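Genome polyprotein (Rhinovirus C, PDB 6KU8) probably cleaves the viral polyprotein as a chymotrypsin-like cysteine protease of the picornain 3C family, here blocked by the inhibitor rupintrivir. Local coordinates at residues Val128-Gly132 against Asn133-Arg137; Gly32-Asp35 against Asn36-Val39; Thr107-Thr110 against Lys111-Met114. One frame throughout, in Å; residues are numbered along the deposited sequence.

Interaction 1: Val128-Gly132 against Asn133-Arg137; sequences VNLSG and NPTCR. With AG7 (4-{2-(4-fluoro-benzyl)-6-methyl-5-[(5-methyl-isoxazole-3-carbonyl)-amino]-4-oxo-heptanoylamino}-5-(2-oxo-pyrrolidin-3-yl)-pentanoic acid ethyl ester), chain B.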
ATOM      1  N   VAL A 128      -6.006   8.253  13.050  1.00 24.17           N
ATOM      2  CA  VAL A 128      -4.804   8.624  13.785  1.00 22.22           C
ATOM      3  C   VAL A 128      -4.168   9.769  13.021  1.00 26.04           C
ATOM      4  O   VAL A 128      -4.211   9.807  11.787  1.00 26.38           O
ATOM      5  CB  VAL A 128      -3.800   7.454  13.921  1.00 25.95           C
ATOM      6  CG1 VAL A 128      -2.588   7.871  14.787  1.00 24.43           C
ATOM      7  CG2 VAL A 128      -4.479   6.230  14.480  1.00 23.21           C
ATOM      8  N   ASN A 129      -3.588  10.718  13.754  1.00 25.55           N
ATOM      9  CA  ASN A 129      -2.799  11.780  13.138  1.00 27.71           C
ATOM     10  C   ASN A 129      -1.392  11.253  12.883  1.00 31.94           C
ATOM     11  O   ASN A 129      -0.648  10.957  13.824  1.00 29.09           O
ATOM     12  CB  ASN A 129      -2.771  13.031  14.008  1.00 31.88           C
ATOM     13  CG  ASN A 129      -4.056  13.817  13.921  1.00 38.59           C
ATOM     14  OD1 ASN A 129      -5.129  13.262  13.656  1.00 37.29           O
ATOM     15  ND2 ASN A 129      -3.958  15.128  14.128  1.00 46.41           N
ATOM     16  N   LEU A 130      -1.038  11.124  11.609  1.00 28.32           N
ATOM     17  CA  LEU A 130       0.287  10.695  11.188  1.00 31.82           C
ATOM     18  C   LEU A 130       1.036  11.931  10.707  1.00 36.86           C
ATOM     19  O   LEU A 130       0.646  12.546   9.710  1.00 33.28           O
ATOM     20  CB  LEU A 130       0.187   9.642  10.086  1.00 32.54           C
ATOM     21  CG  LEU A 130      -0.659   8.408  10.408  1.00 27.82           C
ATOM     22  CD1 LEU A 130      -0.711   7.453   9.217  1.00 25.58           C
ATOM     23  CD2 LEU A 130      -0.099   7.708  11.632  1.00 29.17           C
ATOM     24  N   SER A 131       2.090  12.309  11.430  1.00 38.57           N
ATOM     25  CA  SER A 131       2.891  13.491  11.103  1.00 39.50           C
ATOM     26  C   SER A 131       2.012  14.730  10.939  1.00 36.86           C
ATOM     27  O   SER A 131       2.149  15.505   9.992  1.00 38.28           O
ATOM     28  CB  SER A 131       3.727  13.252   9.845  1.00 41.66           C
ATOM     29  OG  SER A 131       4.612  12.160  10.019  1.00 44.88           O
ATOM     30  N   GLY A 132       1.081  14.907  11.876  1.00 35.93           N
ATOM     31  CA  GLY A 132       0.200  16.054  11.871  1.00 35.80           C
ATOM     32  C   GLY A 132      -0.988  15.974  10.936  1.00 40.49           C
ATOM     33  O   GLY A 132      -1.845  16.872  10.977  1.00 35.08           O
ATOM     34  N   ASN A 133      -1.094  14.931  10.111  1.00 32.86           N
ATOM     35  CA  ASN A 133      -2.192  14.837   9.154  1.00 30.09           C
ATOM     36  C   ASN A 133      -3.193  13.771   9.591  1.00 31.12           C
ATOM     37  O   ASN A 133      -2.833  12.586   9.696  1.00 26.60           O
ATOM     38  CB  ASN A 133      -1.660  14.529   7.756  1.00 30.51           C
ATOM     39  CG  ASN A 133      -2.719  14.698   6.689  1.00 30.78           C
ATOM     40  OD1 ASN A 133      -3.405  15.710   6.655  1.00 31.85           O
ATOM     41  ND2 ASN A 133      -2.889  13.691   5.844  1.00 30.29           N
ATOM     42  N   PRO A 134      -4.445  14.139   9.857  1.00 31.00           N
ATOM     43  CA  PRO A 134      -5.462  13.127  10.176  1.00 29.65           C
ATOM     44  C   PRO A 134      -5.596  12.096   9.058  1.00 28.78           C
ATOM     45  O   PRO A 134      -5.696  12.440   7.877  1.00 27.80           O
ATOM     46  CB  PRO A 134      -6.743  13.953  10.347  1.00 33.28           C
ATOM     47  CG  PRO A 134      -6.268  15.348  10.665  1.00 30.13           C
ATOM     48  CD  PRO A 134      -4.977  15.514   9.912  1.00 28.92           C
ATOM     49  N   THR A 135      -5.591  10.824   9.442  1.00 24.88           N
ATOM     50  CA  THR A 135      -5.623   9.722   8.490  1.00 26.89           C
ATOM     51  C   THR A 135      -6.641   8.703   8.978  1.00 25.58           C
ATOM     52  O   THR A 135      -6.550   8.246  10.119  1.00 24.57           O
ATOM     53  CB  THR A 135      -4.231   9.080   8.348  1.00 28.41           C
ATOM     54  OG1 THR A 135      -3.252  10.098   8.079  1.00 27.64           O
ATOM     55  CG2 THR A 135      -4.221   8.062   7.221  1.00 23.00           C
ATOM     56  N   CYS A 136      -7.607   8.345   8.130  1.00 21.58           N
ATOM     57  CA  CYS A 136      -8.712   7.497   8.560  1.00 20.53           C
ATOM     58  C   CYS A 136      -8.524   6.050   8.103  1.00 24.55           C
ATOM     59  O   CYS A 136      -7.615   5.718   7.341  1.00 22.40           O
ATOM     60  CB  CYS A 136     -10.038   8.052   8.022  1.00 23.17           C
ATOM     61  SG  CYS A 136     -10.165   7.943   6.226  1.00 27.09           S
ATOM     62  N   ARG A 137      -9.408   5.179   8.593  1.00 20.61           N
ATOM     63  CA  ARG A 137      -9.518   3.802   8.103  1.00 22.50           C
ATOM     64  C   ARG A 137      -8.196   3.043   8.198  1.00 21.42           C
ATOM     65  O   ARG A 137      -7.859   2.242   7.321  1.00 20.99           O
ATOM     66  CB  ARG A 137     -10.043   3.777   6.670  1.00 19.11           C
ATOM     67  CG  ARG A 137     -11.426   4.442   6.507  1.00 22.63           C
ATOM     68  CD  ARG A 137     -11.911   4.392   5.068  1.00 26.75           C
ATOM     69  NE  ARG A 137     -13.264   4.924   4.940  1.00 29.01           N
ATOM     70  CZ  ARG A 137     -13.838   5.277   3.794  1.00 31.07           C
ATOM     71  NH1 ARG A 137     -13.186   5.142   2.647  1.00 22.91           N
ATOM     72  NH2 ARG A 137     -15.070   5.781   3.803  1.00 32.76           N
TER
HETATM   73  C01 AG7 B 501       5.170   8.548  10.135  1.00 56.87           C
HETATM   74  C02 AG7 B 501       5.320   9.302   8.825  1.00 55.13           C
HETATM   75  O03 AG7 B 501       5.173   7.357  10.259  1.00 39.03           O
HETATM   76  C04 AG7 B 501       5.046   8.478   7.574  1.00 48.62           C
HETATM   77  C05 AG7 B 501       4.849   9.531   6.498  1.00 52.58           C
HETATM   78  C06 AG7 B 501       3.430  10.119   6.564  1.00 47.89           C
HETATM   79  C07 AG7 B 501       2.331   9.274   6.594  1.00 46.71           C
HETATM   80  C08 AG7 B 501       1.051   9.800   6.655  1.00 48.30           C
HETATM   81  C09 AG7 B 501       0.857  11.176   6.692  1.00 47.91           C
HETATM   82  C10 AG7 B 501       1.954  12.026   6.664  1.00 49.60           C
HETATM   83  C11 AG7 B 501       3.239  11.500   6.601  1.00 49.69           C
HETATM   84  N12 AG7 B 501       6.209   6.206   6.975  1.00 42.73           N
HETATM   85  C13 AG7 B 501       7.481   5.466   6.904  1.00 41.63           C
HETATM   86  C14 AG7 B 501       7.243   4.239   7.770  1.00 39.08           C
HETATM   87  C15 AG7 B 501       7.250   4.645   9.293  1.00 34.68           C
HETATM   88  C16 AG7 B 501       7.375   3.299  10.174  1.00 26.06           C
HETATM   89  N17 AG7 B 501       8.180   3.543  11.196  1.00 30.82           N
HETATM   90  O18 AG7 B 501       6.827   2.276   9.938  1.00 26.95           O
HETATM   91  C19 AG7 B 501       8.068   5.083   5.540  1.00 46.90           C
HETATM   92  C20 AG7 B 501       7.710   6.131   4.474  1.00 46.82           C
HETATM   93  C21 AG7 B 501       8.995   6.928   4.474  1.00 50.79           C
HETATM   94  O22 AG7 B 501       8.983   8.312   4.333  1.00 56.24           O
HETATM   95  O23 AG7 B 501      10.003   6.333   4.642  1.00 49.99           O
HETATM   96  C47 AG7 B 501       6.279   7.596   7.390  1.00 47.58           C
HETATM   97  O48 AG7 B 501       7.348   8.053   7.616  1.00 46.28           O
HETATM   98  C50 AG7 B 501      10.271   8.845   4.418  1.00 59.41           C
HETATM   99  C53 AG7 B 501      10.229  10.282   3.899  1.00 58.23           C
HETATM  100  C57 AG7 B 501       5.018   9.526  11.285  1.00 62.42           C
HETATM  101  N58 AG7 B 501       4.670   8.823  12.459  1.00 63.63           N
HETATM  102  C59 AG7 B 501       3.800   9.463  13.384  1.00 73.33           C
HETATM  103  O60 AG7 B 501       3.307  10.541  13.274  1.00 77.20           O
HETATM  104  C78 AG7 B 501       6.343  10.235  11.573  1.00 64.57           C
HETATM  105  C81 AG7 B 501       6.205  11.382  12.583  1.00 66.68           C
HETATM  106  F1  AG7 B 501      -0.413  11.686   6.758  1.00 48.64           F
HETATM  107  C82 AG7 B 501       7.365   9.209  12.071  1.00 74.14           C
HETATM  108  C83 AG7 B 501       8.672   4.979  11.121  1.00 34.72           C
HETATM  109  C84 AG7 B 501       8.305   5.406   9.625  1.00 36.83           C
HETATM  110  C1  AG7 B 501       3.619   8.567  14.550  1.00 76.17           C

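Interaction 2: Gly32-Asp35 against Asn36-Val39; sequences GIHD and NCAV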
ATOM      1  N   GLY A  32       0.378  -2.794  -7.846  1.00 22.96           N
ATOM      2  CA  GLY A  32      -0.606  -2.820  -8.915  1.00 22.67           C
ATOM      3  C   GLY A  32      -1.849  -3.579  -8.483  1.00 22.39           C
ATOM      4  O   GLY A  32      -1.774  -4.597  -7.788  1.00 21.76           O
ATOM      5  N   ILE A  33      -3.011  -3.070  -8.895  1.00 20.51           N
ATOM      6  CA  ILE A  33      -4.302  -3.620  -8.489  1.00 18.27           C
ATOM      7  C   ILE A  33      -4.996  -4.318  -9.656  1.00 23.90           C
ATOM      8  O   ILE A  33      -5.491  -5.443  -9.522  1.00 21.86           O
ATOM      9  CB  ILE A  33      -5.212  -2.522  -7.890  1.00 17.82           C
ATOM     10  CG1 ILE A  33      -4.533  -1.771  -6.732  1.00 19.43           C
ATOM     11  CG2 ILE A  33      -6.559  -3.117  -7.455  1.00 20.25           C
ATOM     12  CD1 ILE A  33      -4.413  -2.550  -5.471  1.00 19.81           C
ATOM     13  N   HIS A  34      -5.053  -3.655 -10.808  1.00 19.78           N
ATOM     14  CA  HIS A  34      -5.751  -4.150 -11.993  1.00 21.43           C
ATOM     15  C   HIS A  34      -5.489  -3.172 -13.118  1.00 24.98           C
ATOM     16  O   HIS A  34      -5.251  -1.983 -12.869  1.00 23.60           O
ATOM     17  CB  HIS A  34      -7.264  -4.279 -11.759  1.00 22.75           C
ATOM     18  CG  HIS A  34      -7.973  -2.957 -11.695  1.00 23.25           C
ATOM     19  ND1 HIS A  34      -8.625  -2.406 -12.779  1.00 25.36           N
ATOM     20  CD2 HIS A  34      -8.111  -2.067 -10.683  1.00 21.17           C
ATOM     21  CE1 HIS A  34      -9.148  -1.243 -12.433  1.00 23.12           C
ATOM     22  NE2 HIS A  34      -8.845  -1.010 -11.167  1.00 23.78           N
ATOM     23  N   ASP A  35      -5.541  -3.682 -14.354  1.00 27.93           N
ATOM     24  CA  ASP A  35      -5.361  -2.873 -15.559  1.00 24.35           C
ATOM     25  C   ASP A  35      -4.117  -1.999 -15.380  1.00 23.61           C
ATOM     26  O   ASP A  35      -3.030  -2.526 -15.101  1.00 22.34           O
ATOM     27  CB  ASP A  35      -6.660  -2.146 -15.827  1.00 24.97           C
ATOM     28  CG  ASP A  35      -7.794  -3.104 -16.119  1.00 28.13           C
ATOM     29  OD1 ASP A  35      -7.824  -3.618 -17.254  1.00 28.08           O
ATOM     30  OD2 ASP A  35      -8.626  -3.366 -15.217  1.00 25.76           O
ATOM     31  N   ASN A  36      -4.212  -0.684 -15.544  1.00 20.28           N
ATOM     32  CA  ASN A  36      -3.076   0.211 -15.361  1.00 23.07           C
ATOM     33  C   ASN A  36      -3.175   0.994 -14.059  1.00 19.45           C
ATOM     34  O   ASN A  36      -2.591   2.073 -13.947  1.00 23.62           O
ATOM     35  CB  ASN A  36      -2.971   1.163 -16.554  1.00 22.01           C
ATOM     36  CG  ASN A  36      -4.215   2.019 -16.719  1.00 26.06           C
ATOM     37  OD1 ASN A  36      -5.327   1.587 -16.417  1.00 27.70           O
ATOM     38  ND2 ASN A  36      -4.028   3.258 -17.172  1.00 23.66           N
ATOM     39  N   CYS A  37      -3.919   0.483 -13.076  1.00 22.17           N
ATOM     40  CA  CYS A  37      -4.194   1.207 -11.839  1.00 22.01           C
ATOM     41  C   CYS A  37      -3.378   0.616 -10.694  1.00 21.38           C
ATOM     42  O   CYS A  37      -3.501  -0.577 -10.395  1.00 21.01           O
ATOM     43  CB  CYS A  37      -5.682   1.163 -11.498  1.00 26.20           C
ATOM     44  SG  CYS A  37      -6.083   2.004  -9.944  1.00 26.77           S
ATOM     45  N   ALA A  38      -2.571   1.456 -10.048  1.00 18.21           N
ATOM     46  CA  ALA A  38      -1.747   1.061  -8.913  1.00 20.25           C
ATOM     47  C   ALA A  38      -2.076   1.918  -7.699  1.00 21.90           C
ATOM     48  O   ALA A  38      -2.714   2.969  -7.789  1.00 23.05           O
ATOM     49  CB  ALA A  38      -0.244   1.172  -9.216  1.00 18.18           C
ATOM     50  N   VAL A  39      -1.605   1.460  -6.552  1.00 18.13           N
ATOM     51  CA  VAL A  39      -1.777   2.159  -5.293  1.00 16.08           C
ATOM     52  C   VAL A  39      -0.400   2.544  -4.762  1.00 23.51           C
ATOM     53  O   VAL A  39       0.569   1.789  -4.900  1.00 21.06           O
ATOM     54  CB  VAL A  39      -2.575   1.262  -4.324  1.00 23.57           C
ATOM     55  CG1 VAL A  39      -1.808   0.902  -3.081  1.00 28.64           C
ATOM     56  CG2 VAL A  39      -3.934   1.852  -4.050  1.00 27.55           C
TER

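Interaction 3: Thr107-Thr110 against Lys111-Met114; sequences TNVT and KFPM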
ATOM      1  N   THR A 107       7.563  -6.212   1.144  1.00 20.81           N
ATOM      2  CA  THR A 107       7.935  -5.123   0.265  1.00 20.09           C
ATOM      3  C   THR A 107       9.203  -5.526  -0.466  1.00 22.70           C
ATOM      4  O   THR A 107       9.808  -6.568  -0.181  1.00 22.15           O
ATOM      5  CB  THR A 107       8.130  -3.824   1.052  1.00 18.60           C
ATOM      6  OG1 THR A 107       8.190  -2.718   0.144  1.00 18.41           O
ATOM      7  CG2 THR A 107       9.397  -3.902   1.896  1.00 19.39           C
ATOM      8  N   ASN A 108       9.601  -4.695  -1.426  1.00 17.43           N
ATOM      9  CA  ASN A 108      10.859  -4.920  -2.135  1.00 17.54           C
ATOM     10  C   ASN A 108      11.467  -3.575  -2.471  1.00 18.93           C
ATOM     11  O   ASN A 108      11.024  -2.897  -3.397  1.00 19.26           O
ATOM     12  CB  ASN A 108      10.692  -5.735  -3.404  1.00 19.21           C
ATOM     13  CG  ASN A 108      12.024  -6.062  -4.020  1.00 23.74           C
ATOM     14  OD1 ASN A 108      12.974  -6.371  -3.297  1.00 22.01           O
ATOM     15  ND2 ASN A 108      12.131  -5.950  -5.336  1.00 18.13           N
ATOM     16  N   VAL A 109      12.534  -3.239  -1.760  1.00 17.68           N
ATOM     17  CA  VAL A 109      13.055  -1.887  -1.750  1.00 21.19           C
ATOM     18  C   VAL A 109      14.526  -2.015  -1.371  1.00 20.48           C
ATOM     19  O   VAL A 109      14.964  -3.068  -0.899  1.00 20.43           O
ATOM     20  CB  VAL A 109      12.166  -1.062  -0.777  1.00 27.83           C
ATOM     21  CG1 VAL A 109      12.853  -0.609   0.488  1.00 24.81           C
ATOM     22  CG2 VAL A 109      11.358   0.004  -1.521  1.00 19.90           C
ATOM     23  N   THR A 110      15.322  -0.985  -1.675  1.00 19.05           N
ATOM     24  CA  THR A 110      16.773  -1.140  -1.535  1.00 21.63           C
ATOM     25  C   THR A 110      17.158  -1.506  -0.103  1.00 21.80           C
ATOM     26  O   THR A 110      18.029  -2.360   0.120  1.00 22.95           O
ATOM     27  CB  THR A 110      17.511   0.133  -1.965  1.00 19.90           C
ATOM     28  OG1 THR A 110      17.142   0.489  -3.303  1.00 22.91           O
ATOM     29  CG2 THR A 110      19.031  -0.101  -1.909  1.00 21.06           C
ATOM     30  N   LYS A 111      16.521  -0.866   0.879  1.00 19.52           N
ATOM     31  CA  LYS A 111      16.808  -1.140   2.287  1.00 23.84           C
ATOM     32  C   LYS A 111      16.229  -2.467   2.742  1.00 21.26           C
ATOM     33  O   LYS A 111      16.750  -3.075   3.683  1.00 20.92           O
ATOM     34  CB  LYS A 111      16.228  -0.035   3.178  1.00 25.37           C
ATOM     35  CG  LYS A 111      17.007   1.270   3.183  1.00 33.70           C
ATOM     36  CD  LYS A 111      16.065   2.452   3.377  1.00 40.61           C
ATOM     37  CE  LYS A 111      16.802   3.683   3.890  1.00 50.16           C
ATOM     38  NZ  LYS A 111      15.973   4.905   3.711  1.00 52.91           N
ATOM     39  N   PHE A 112      15.143  -2.914   2.117  1.00 17.66           N
ATOM     40  CA  PHE A 112      14.408  -4.100   2.552  1.00 21.36           C
ATOM     41  C   PHE A 112      14.116  -4.932   1.320  1.00 22.11           C
ATOM     42  O   PHE A 112      12.993  -4.943   0.802  1.00 18.70           O
ATOM     43  CB  PHE A 112      13.127  -3.714   3.288  1.00 22.23           C
ATOM     44  CG  PHE A 112      13.385  -2.844   4.458  1.00 22.35           C
ATOM     45  CD1 PHE A 112      13.110  -1.486   4.402  1.00 22.55           C
ATOM     46  CD2 PHE A 112      13.960  -3.382   5.607  1.00 22.65           C
ATOM     47  CE1 PHE A 112      13.368  -0.676   5.498  1.00 23.20           C
ATOM     48  CE2 PHE A 112      14.228  -2.582   6.702  1.00 22.09           C
ATOM     49  CZ  PHE A 112      13.939  -1.231   6.647  1.00 21.93           C
ATOM     50  N   PRO A 113      15.122  -5.623   0.806  1.00 20.80           N
ATOM     51  CA  PRO A 113      14.943  -6.332  -0.457  1.00 21.91           C
ATOM     52  C   PRO A 113      14.208  -7.653  -0.231  1.00 27.55           C
ATOM     53  O   PRO A 113      14.558  -8.436   0.660  1.00 22.19           O
ATOM     54  CB  PRO A 113      16.382  -6.512  -0.946  1.00 27.72           C
ATOM     55  CG  PRO A 113      17.186  -6.623   0.343  1.00 27.40           C
ATOM     56  CD  PRO A 113      16.524  -5.624   1.266  1.00 19.56           C
ATOM     57  N   MET A 114      13.142  -7.862  -1.012  1.00 21.24           N
ATOM     58  CA  MET A 114      12.246  -9.024  -0.898  1.00 24.48           C
ATOM     59  C   MET A 114      11.955  -9.373   0.559  1.00 22.46           C
ATOM     60  O   MET A 114      12.065 -10.519   0.996  1.00 23.13           O
ATOM     61  CB  MET A 114      12.807 -10.234  -1.651  1.00 27.38           C
ATOM     62  CG  MET A 114      12.963  -9.989  -3.154  1.00 30.63           C
ATOM     63  SD  MET A 114      11.404  -9.521  -3.979  1.00 36.27           S
ATOM     64  CE  MET A 114      11.948  -9.618  -5.695  1.00 41.20           C
TER

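Interaction 1: Val128-Gly132 against Asn133-Arg137
Leu-130 and Asn-133 flank the tip of the beta hairpin of strands 115-130 and 133-136, bonded both ways across a type I' turn whose corners are Ser-131 and Gly-132. Asn-133 N donates to Leu-130 O at 3.0 Å, and Leu-130 N returns a bond to Asn-133 O. Ser-131 and Gly-132 both take positive phi, a conformation that suits the glycine well. Further from the tip, Val-128 and Thr-135 exchange a second pair of bonds; the one from Thr-135 N to Val-128 O is 2.9 Å long and bent, 137° at the hydrogen. Between them, on the face opposite to that of Leu-130 and Thr-135, Asn-129 OD1 lies 3.7 Å from Pro-134 CB. Asn-129 and Pro-134 are a non-hydrogen-bonded pair, so within the hairpin nothing is lost by proline's missing N-H.

In this chymotrypsin-like protease the other face serves the inhibitor. Leu-130 CD1 rests 3.8 Å from Thr-135 OG1, the two side chains crossing at about a right angle, while Leu-130 CB packs 3.5 Å from AG7 C08 of the fluorobenzyl ring. Asn-133 brings CB to 3.3 Å from the fluorine F1; with CG anti to the backbone N (chi1 -168°), its amide can reach Asp-72, which accepts a hydrogen bond from ND2. Ser-131 N, directed away from the partner strand, gives a 2.8 Å hydrogen bond to the acyl oxygen O60 of AG7.

Interaction 2: Gly32-Asp35 against Asn36-Val39
Asn-36 and Cys-37 carry the chain out of a type II' turn that starts at His-34, at one end of the hairpin of strands 26-34 and 37-41 in the N-terminal six-stranded barrel. Asp-35, just before them, combines positive phi with psi -126°, a conformation costly for a residue with a side chain; its carboxylate OD2 takes a nearly straight bond from His-34 ND1 (2.6 Å, 172° at the hydrogen). OD2, lying in the imidazole plane, receives the proton on its anti lone pair, which helps to fix the ring's rotation. Asn-36 ND2 donates to Leu-80 O on the neighbouring strand 75-80. Cys-37 closes the turn through N to His-34 O at 2.8 Å. Its carbonyl oxygen faces two successive residues, accepting a bond from Ile-33 N at 3.0 Å and a weak one from His-34 N at 3.5 Å: this is a classic beta bulge. Cys-37 CB stands over one face of the His-34 ring, 4.2 Å from its centroid, a CH-pi contact; SG, anti to the backbone N (chi1 178°), meets the ring only obliquely. Small Ala-38 is opposite Gly-32, where the backbones come close, and its CB sits 4.0 Å from Gly-32 CA. Val-39, which also packs on Ile-75 and Leu-77, brings CB to 4.3 Å from Ile-33 CG1.

Interaction 3: Thr107-Thr110 against Lys111-Met114
Asn-108 and Met-114 pass obliquely over each other at the neck of the loop joining strands 100-107 and 115-130 in the C-terminal sheet of the protease. The asparagine extends its carboxamide with CG anti to the backbone N (chi1 -174°), which carries OD1 to Met-114 N. The hydrogen bond is short, 2.7 Å, with 159° at the hydrogen, and the donor approaches tilted from the carbonyl plane. Met-114 then bends at chi2 (-58°) so that its thioether lies over one face of the same amide, SD 3.5 Å from Asn-108 CG and CE 3.7 Å from Asn-108 ND2. Helix 8-17 touches both residues, Ile-14 at Asn-108 and Arg-11 at Met-114.

Nearer the loop's tip, Val-109 N bonds to Phe-112 O at 3.1 Å, while the return bond from Phe-112 N to Val-109 O is weak. Thr-110 and Lys-111, in helix-like conformations, form the turn between them, and Thr-110 OG1 is held by Glu-27. Val-109 CG1 meets the Phe-112 ring at its edge, near its plane, 4.0 Å from CD1. Thr-107 CG2 also reaches Phe-112 CB, at 4.0 Å, the two side chains meeting at a slant. The ring itself leads away to Lys-146 and Gln-149.

Pro-113 N, though 3.1 Å from Val-109 O, has no hydrogen to share; the next N-H, that of Met-114, is taken by Asn-108 OD1, a side-chain oxygen, so an asparagine amide, as well as backbone bonds, probably helps to hold the loop's shape.

From the N terminus, interaction 2 comes first, closing the turn between strands 26-34 and 37-41 of the N-terminal barrel. Interaction 3 follows, drawing together the loop between strands 100-107 and 115-130, and interaction 1 closes the hairpin at the far end of that latter strand. The three are in series, neither nested nor crossed, and none touches another. Interactions 1 and 2 lie on opposite sides of the chain's centre, their own centres about 25 Å apart. Strand 26-34 connects interactions 2 and 3, since Glu-27 near its start meets the loop 107-114. Asp-72 similarly ties the hairpin of interaction 1 to the chain near the barrel strand 75-80.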